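Local coordinates for 6-phosphogluconolactonase (Trypanosoma cruzi, PDB 6VYE), which probably catalyses the hydrolysis of 6-phosphogluconolactone to 6-phosphogluconate, the second step of the oxidative pentose phosphate pathway, at residues Leu223-Glu228 with Ile260-Ile265; Ile212-Ala217 with Arg248-Cys253. All coordinates share one frame; numbering follows the deposited sequence.

Interaction 1: Leu223-Glu228 with Ile260-Ile265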
loop_
_atom_site.group_PDB
_atom_site.type_symbol
_atom_site.label_atom_id
_atom_site.label_comp_id
_atom_site.label_asym_id
_atom_site.label_seq_id
_atom_site.Cartn_x
_atom_site.Cartn_y
_atom_site.Cartn_z
ATOM N N LEU A 223 -7.553 -3.939 0.149
ATOM C CA LEU A 223 -8.101 -5.046 0.969
ATOM C C LEU A 223 -8.867 -4.421 2.139
ATOM O O LEU A 223 -8.297 -3.577 2.845
ATOM C CB LEU A 223 -6.927 -5.902 1.435
ATOM C CG LEU A 223 -6.129 -6.563 0.320
ATOM C CD1 LEU A 223 -5.256 -7.684 0.844
ATOM C CD2 LEU A 223 -7.087 -7.117 -0.721
ATOM N N ALA A 224 -10.152 -4.736 2.292
ATOM C CA ALA A 224 -10.949 -4.205 3.420
ATOM C C ALA A 224 -11.941 -5.260 3.934
ATOM O O ALA A 224 -12.681 -5.855 3.127
ATOM C CB ALA A 224 -11.634 -2.935 2.985
ATOM N N THR A 225 -11.965 -5.477 5.244
ATOM C CA THR A 225 -12.895 -6.441 5.894
ATOM C C THR A 225 -13.534 -5.800 7.120
ATOM O O THR A 225 -12.984 -4.805 7.627
ATOM C CB THR A 225 -12.161 -7.701 6.349
ATOM O OG1 THR A 225 -11.128 -7.273 7.248
ATOM C CG2 THR A 225 -11.565 -8.474 5.197
ATOM N N GLY A 226 -14.636 -6.374 7.576
ATOM C CA GLY A 226 -15.224 -6.138 8.899
ATOM C C GLY A 226 -16.424 -5.225 8.804
ATOM O O GLY A 226 -16.320 -4.127 8.143
ATOM N N LYS A 227 -17.529 -5.627 9.422
ATOM C CA LYS A 227 -18.710 -4.744 9.583
ATOM C C LYS A 227 -18.267 -3.384 10.143
ATOM O O LYS A 227 -18.864 -2.394 9.755
ATOM C CB LYS A 227 -19.781 -5.387 10.473
ATOM C CG LYS A 227 -21.132 -4.675 10.417
ATOM C CD LYS A 227 -22.109 -5.069 11.493
ATOM C CE LYS A 227 -23.258 -4.082 11.643
ATOM N NZ LYS A 227 -24.352 -4.367 10.684
ATOM N N GLU A 228 -17.256 -3.341 11.014
ATOM C CA GLU A 228 -16.799 -2.116 11.722
ATOM C C GLU A 228 -16.176 -1.085 10.756
ATOM O O GLU A 228 -16.035 0.085 11.180
ATOM C CB GLU A 228 -15.821 -2.500 12.839
ATOM C CG GLU A 228 -14.410 -2.901 12.383
ATOM C CD GLU A 228 -14.160 -4.364 12.015
ATOM O OE1 GLU A 228 -12.978 -4.727 11.690
ATOM O OE2 GLU A 228 -15.134 -5.127 12.004
ATOM N N ILE A 260 -11.214 -5.457 -2.852
ATOM C CA ILE A 260 -11.471 -6.872 -2.487
ATOM C C ILE A 260 -12.029 -6.837 -1.066
ATOM O O ILE A 260 -11.333 -6.377 -0.142
ATOM C CB ILE A 260 -10.189 -7.724 -2.678
ATOM C CG1 ILE A 260 -9.582 -7.512 -4.068
ATOM C CG2 ILE A 260 -10.435 -9.199 -2.377
ATOM C CD1 ILE A 260 -8.339 -8.372 -4.333
ATOM N N LEU A 261 -13.288 -7.234 -0.921
ATOM C CA LEU A 261 -14.097 -7.059 0.311
ATOM C C LEU A 261 -14.617 -8.410 0.823
ATOM O O LEU A 261 -14.804 -9.349 0.008
ATOM C CB LEU A 261 -15.268 -6.147 -0.044
ATOM C CG LEU A 261 -14.900 -4.852 -0.757
ATOM C CD1 LEU A 261 -16.154 -4.048 -1.055
ATOM C CD2 LEU A 261 -13.944 -4.029 0.096
ATOM N N ASP A 262 -14.921 -8.479 2.119
ATOM C CA ASP A 262 -15.741 -9.565 2.712
ATOM C C ASP A 262 -17.213 -9.131 2.630
ATOM O O ASP A 262 -17.473 -7.959 2.275
ATOM C CB ASP A 262 -15.249 -9.931 4.120
ATOM C CG ASP A 262 -15.668 -8.988 5.239
ATOM O OD1 ASP A 262 -15.857 -7.770 4.971
ATOM O OD2 ASP A 262 -15.805 -9.474 6.377
ATOM N N LYS A 263 -18.132 -10.049 2.934
ATOM C CA LYS A 263 -19.607 -9.838 2.914
ATOM C C LYS A 263 -19.964 -8.735 3.910
ATOM O O LYS A 263 -20.712 -7.841 3.541
ATOM C CB LYS A 263 -20.350 -11.126 3.274
ATOM C CG LYS A 263 -20.246 -12.250 2.258
ATOM C CD LYS A 263 -21.087 -12.012 1.022
ATOM C CE LYS A 263 -21.219 -13.241 0.149
ATOM N NZ LYS A 263 -20.764 -12.957 -1.235
ATOM N N GLU A 264 -19.423 -8.797 5.126
ATOM C CA GLU A 264 -19.817 -7.927 6.262
ATOM C C GLU A 264 -19.512 -6.456 5.917
ATOM O O GLU A 264 -20.353 -5.599 6.241
ATOM C CB GLU A 264 -19.142 -8.405 7.540
ATOM C CG GLU A 264 -19.764 -9.676 8.094
ATOM C CD GLU A 264 -21.174 -9.536 8.678
ATOM O OE1 GLU A 264 -21.453 -8.526 9.354
ATOM O OE2 GLU A 264 -22.011 -10.426 8.452
ATOM N N ILE A 265 -18.367 -6.131 5.299
ATOM C CA ILE A 265 -18.037 -4.702 4.976
ATOM C C ILE A 265 -18.882 -4.224 3.790
ATOM O O ILE A 265 -19.137 -3.007 3.728
ATOM C CB ILE A 265 -16.531 -4.460 4.746
ATOM C CG1 ILE A 265 -16.181 -2.972 4.933
ATOM C CG2 ILE A 265 -16.075 -5.014 3.394
ATOM C CD1 ILE A 265 -14.709 -2.667 4.884
#
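Asp262 OD1 is gripped by two backbone N-H groups, one from each segment: Gly226 N at 3.2 Å and Ile265 N at 3.0 Å. They arrive from opposite faces of the carboxylate, each well above its plane (38° for Gly226 N), so the oxygen is held between an N-H of 223-228 and one from its own turn. The bond from Ile265, three residues on, makes an Asx motif where strand 256-262 turns away. This is the C-terminal end of two neighbouring parallel strands in a beta-alpha-beta unit, strand 219-224, helix 230-237 and strand 256-262. Asp262 CG sits between the backbone N and the carbonyl carbon (chi1 79°), and the carboxylate lies against Thr225, whose side chain crosses that of Asp262 at about a right angle.

Further back, the strands are tied by Ala224 N to Ile260 O, 3.2 Å and nearly straight at 167°. Beyond it Ala224 O receives a CA-H...O contact from Leu261 CA at 3.4 Å. On one face of the sheet Leu223 and Ile260 lie side by side, CD2 of the leucine against CB of the isoleucine at 3.7 Å, and helix 24-38 packs on Ile260. On the other face Ala224 CB meets Leu261 CD2 and Ile265 CD1; Leu233 of helix 230-237 touches both Leu261 and Ile265. Ile265 CG1, anti to its backbone N, leans on Gly226 O at 3.4 Å. At the solvent-exposed end the aliphatic part of Lys227 crosses Glu264: CB is 3.7 Å from Glu264 OE1, whereas Lys227 NZ stays 5.2 Å from that oxygen.

Interaction 2: Ile212-Ala217 with Arg248-Cys253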
loop_
_atom_site.group_PDB
_atom_site.type_symbol
_atom_site.label_atom_id
_atom_site.label_comp_id
_atom_site.label_asym_id
_atom_site.label_seq_id
_atom_site.Cartn_x
_atom_site.Cartn_y
_atom_site.Cartn_z
ATOM N N ILE A 212 -0.439 11.307 -4.137
ATOM C CA ILE A 212 -0.089 11.548 -5.573
ATOM C C ILE A 212 0.583 10.279 -6.143
ATOM O O ILE A 212 0.325 9.948 -7.285
ATOM C CB ILE A 212 0.744 12.825 -5.787
ATOM C CG1 ILE A 212 0.881 13.184 -7.268
ATOM C CG2 ILE A 212 2.107 12.741 -5.132
ATOM C CD1 ILE A 212 -0.467 13.334 -8.009
ATOM N N THR A 213 1.361 9.561 -5.355
ATOM C CA THR A 213 2.031 8.318 -5.792
ATOM C C THR A 213 1.009 7.222 -6.058
ATOM O O THR A 213 1.165 6.579 -7.059
ATOM C CB THR A 213 3.065 7.797 -4.793
ATOM O OG1 THR A 213 4.026 8.826 -4.584
ATOM C CG2 THR A 213 3.764 6.566 -5.330
ATOM N N ILE A 214 0.047 7.014 -5.149
ATOM C CA ILE A 214 -1.004 5.978 -5.277
ATOM C C ILE A 214 -1.907 6.342 -6.465
ATOM O O ILE A 214 -2.288 5.442 -7.284
ATOM C CB ILE A 214 -1.781 5.821 -3.949
ATOM C CG1 ILE A 214 -0.854 5.299 -2.857
ATOM C CG2 ILE A 214 -3.008 4.932 -4.127
ATOM C CD1 ILE A 214 -1.403 5.421 -1.464
ATOM N N ILE A 215 -2.247 7.613 -6.572
ATOM C CA ILE A 215 -3.150 8.137 -7.637
ATOM C C ILE A 215 -2.572 7.830 -9.031
ATOM O O ILE A 215 -3.365 7.593 -9.942
ATOM C CB ILE A 215 -3.425 9.633 -7.398
ATOM C CG1 ILE A 215 -4.473 9.792 -6.288
ATOM C CG2 ILE A 215 -3.861 10.326 -8.682
ATOM C CD1 ILE A 215 -4.552 11.188 -5.691
ATOM N N HIS A 216 -1.250 7.777 -9.178
ATOM C CA HIS A 216 -0.576 7.516 -10.476
ATOM C C HIS A 216 -0.085 6.071 -10.657
ATOM O O HIS A 216 0.584 5.835 -11.686
ATOM C CB HIS A 216 0.530 8.547 -10.661
ATOM C CG HIS A 216 -0.066 9.828 -11.109
ATOM N ND1 HIS A 216 -0.445 10.828 -10.213
ATOM C CD2 HIS A 216 -0.436 10.240 -12.336
ATOM C CE1 HIS A 216 -0.978 11.811 -10.896
ATOM N NE2 HIS A 216 -0.979 11.478 -12.189
ATOM N N ALA A 217 -0.353 5.149 -9.717
ATOM C CA ALA A 217 0.054 3.726 -9.841
ATOM C C ALA A 217 -0.782 3.157 -10.978
ATOM O O ALA A 217 -1.925 3.566 -11.089
ATOM C CB ALA A 217 -0.202 2.942 -8.569
ATOM N N ARG A 248 -10.643 8.803 1.014
ATOM C CA ARG A 248 -11.465 9.481 -0.034
ATOM C C ARG A 248 -10.671 9.736 -1.321
ATOM O O ARG A 248 -11.265 9.555 -2.409
ATOM C CB ARG A 248 -11.984 10.828 0.481
ATOM C CG ARG A 248 -12.931 11.523 -0.486
ATOM C CD ARG A 248 -14.282 10.848 -0.584
ATOM N NE ARG A 248 -15.160 11.574 -1.515
ATOM C CZ ARG A 248 -16.359 11.170 -1.905
ATOM N NH1 ARG A 248 -16.902 10.088 -1.381
ATOM N NH2 ARG A 248 -17.034 11.875 -2.777
ATOM N N PHE A 249 -9.370 10.017 -1.236
ATOM C CA PHE A 249 -8.501 10.368 -2.396
ATOM C C PHE A 249 -8.453 9.201 -3.397
ATOM O O PHE A 249 -8.245 9.479 -4.551
ATOM C CB PHE A 249 -7.102 10.810 -1.952
ATOM C CG PHE A 249 -6.208 9.700 -1.462
ATOM C CD1 PHE A 249 -5.517 8.894 -2.357
ATOM C CD2 PHE A 249 -6.058 9.453 -0.113
ATOM C CE1 PHE A 249 -4.707 7.862 -1.908
ATOM C CE2 PHE A 249 -5.227 8.436 0.340
ATOM C CZ PHE A 249 -4.577 7.629 -0.565
ATOM N N LEU A 250 -8.629 7.941 -2.976
ATOM C CA LEU A 250 -8.568 6.769 -3.900
ATOM C C LEU A 250 -9.550 6.952 -5.068
ATOM O O LEU A 250 -9.355 6.287 -6.106
ATOM C CB LEU A 250 -8.878 5.485 -3.131
ATOM C CG LEU A 250 -7.845 5.070 -2.074
ATOM C CD1 LEU A 250 -8.348 3.897 -1.279
ATOM C CD2 LEU A 250 -6.485 4.724 -2.697
ATOM N N ARG A 251 -10.578 7.803 -4.925
ATOM C CA ARG A 251 -11.543 8.071 -6.029
ATOM C C ARG A 251 -10.802 8.736 -7.194
ATOM O O ARG A 251 -11.298 8.660 -8.308
ATOM C CB ARG A 251 -12.696 8.981 -5.602
ATOM C CG ARG A 251 -13.617 8.359 -4.564
ATOM C CD ARG A 251 -14.663 9.352 -4.102
ATOM N NE ARG A 251 -15.564 9.734 -5.177
ATOM C CZ ARG A 251 -16.721 9.129 -5.455
ATOM N NH1 ARG A 251 -17.131 8.082 -4.752
ATOM N NH2 ARG A 251 -17.466 9.571 -6.457
ATOM N N ASN A 252 -9.694 9.406 -6.925
ATOM C CA ASN A 252 -8.896 10.130 -7.945
ATOM C C ASN A 252 -7.867 9.212 -8.616
ATOM O O ASN A 252 -7.083 9.712 -9.450
ATOM C CB ASN A 252 -8.184 11.316 -7.301
ATOM C CG ASN A 252 -9.147 12.404 -6.869
ATOM O OD1 ASN A 252 -8.913 13.043 -5.844
ATOM N ND2 ASN A 252 -10.228 12.587 -7.607
ATOM N N CYS A 253 -7.833 7.923 -8.296
ATOM C CA CYS A 253 -6.819 7.001 -8.859
ATOM C C CYS A 253 -6.911 6.981 -10.387
ATOM O O CYS A 253 -8.025 6.941 -10.895
ATOM C CB CYS A 253 -6.954 5.620 -8.240
ATOM S SG CYS A 253 -6.177 5.526 -6.611
#
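Ile215 lies alongside Asn252, the two side chains pointing the same way, with its CD1 4.0 Å from Asn252 CB and its CG2 on the backbone oxygen Asn252 O at 3.4 Å. The contact docks the end of the short helix 211-215 on a 3-10 segment, 248-252, in the connection that leads from helix 230-237 to strand 256-262, over one face of the central mixed sheet. Phe249 turns its CD1-CE1-CZ side to both isoleucines. Ile214 CD1 meets the ring at its edge, near the plane, 4.0 Å from CZ, and the two side chains cross at about a right angle; Ile215 CD1 approaches CD1 of the same ring obliquely.

Ile214 also spreads onto Leu250, CG2 to CD2 at 3.8 Å, and both residues rest on Leu166 of strand 163-167, which backs this apolar cluster from the sheet side. The side-chain contacts are mainly apolar, and the two segments share no hydrogen bond, although the backbone of Ile215 hydrogen-bonds to Lys254 just beyond. Ile215 and Cys253 bring the backbones nearest, CA to CA 4.0 Å. Beside them Cys253 SG lies 3.9 Å from Ile214 O and also touches Ile214 CG2.

Overall arrangement
Both contacts are largely buried and both involve the chain around strand 219-224: helix 211-215 of interaction 2 precedes it, and the first residues of interaction 1 belong to it. The segments alternate along the sequence, since 248-253 falls between 223-228 and 260-265, yet the contacts do not touch; their centres are 21 Å apart. Interaction 1, its centre about 17 Å from the centre of the chain, pairs adjacent strands at their C-terminal ends and combines a backbone hydrogen bond and a carboxylate grip with apolar pairs on both sheet faces before running out to exposed charged residues. Interaction 2, its centre about 11 Å from that point, sets connecting elements against one sheet face through branched aliphatic, aromatic and sulfur contacts.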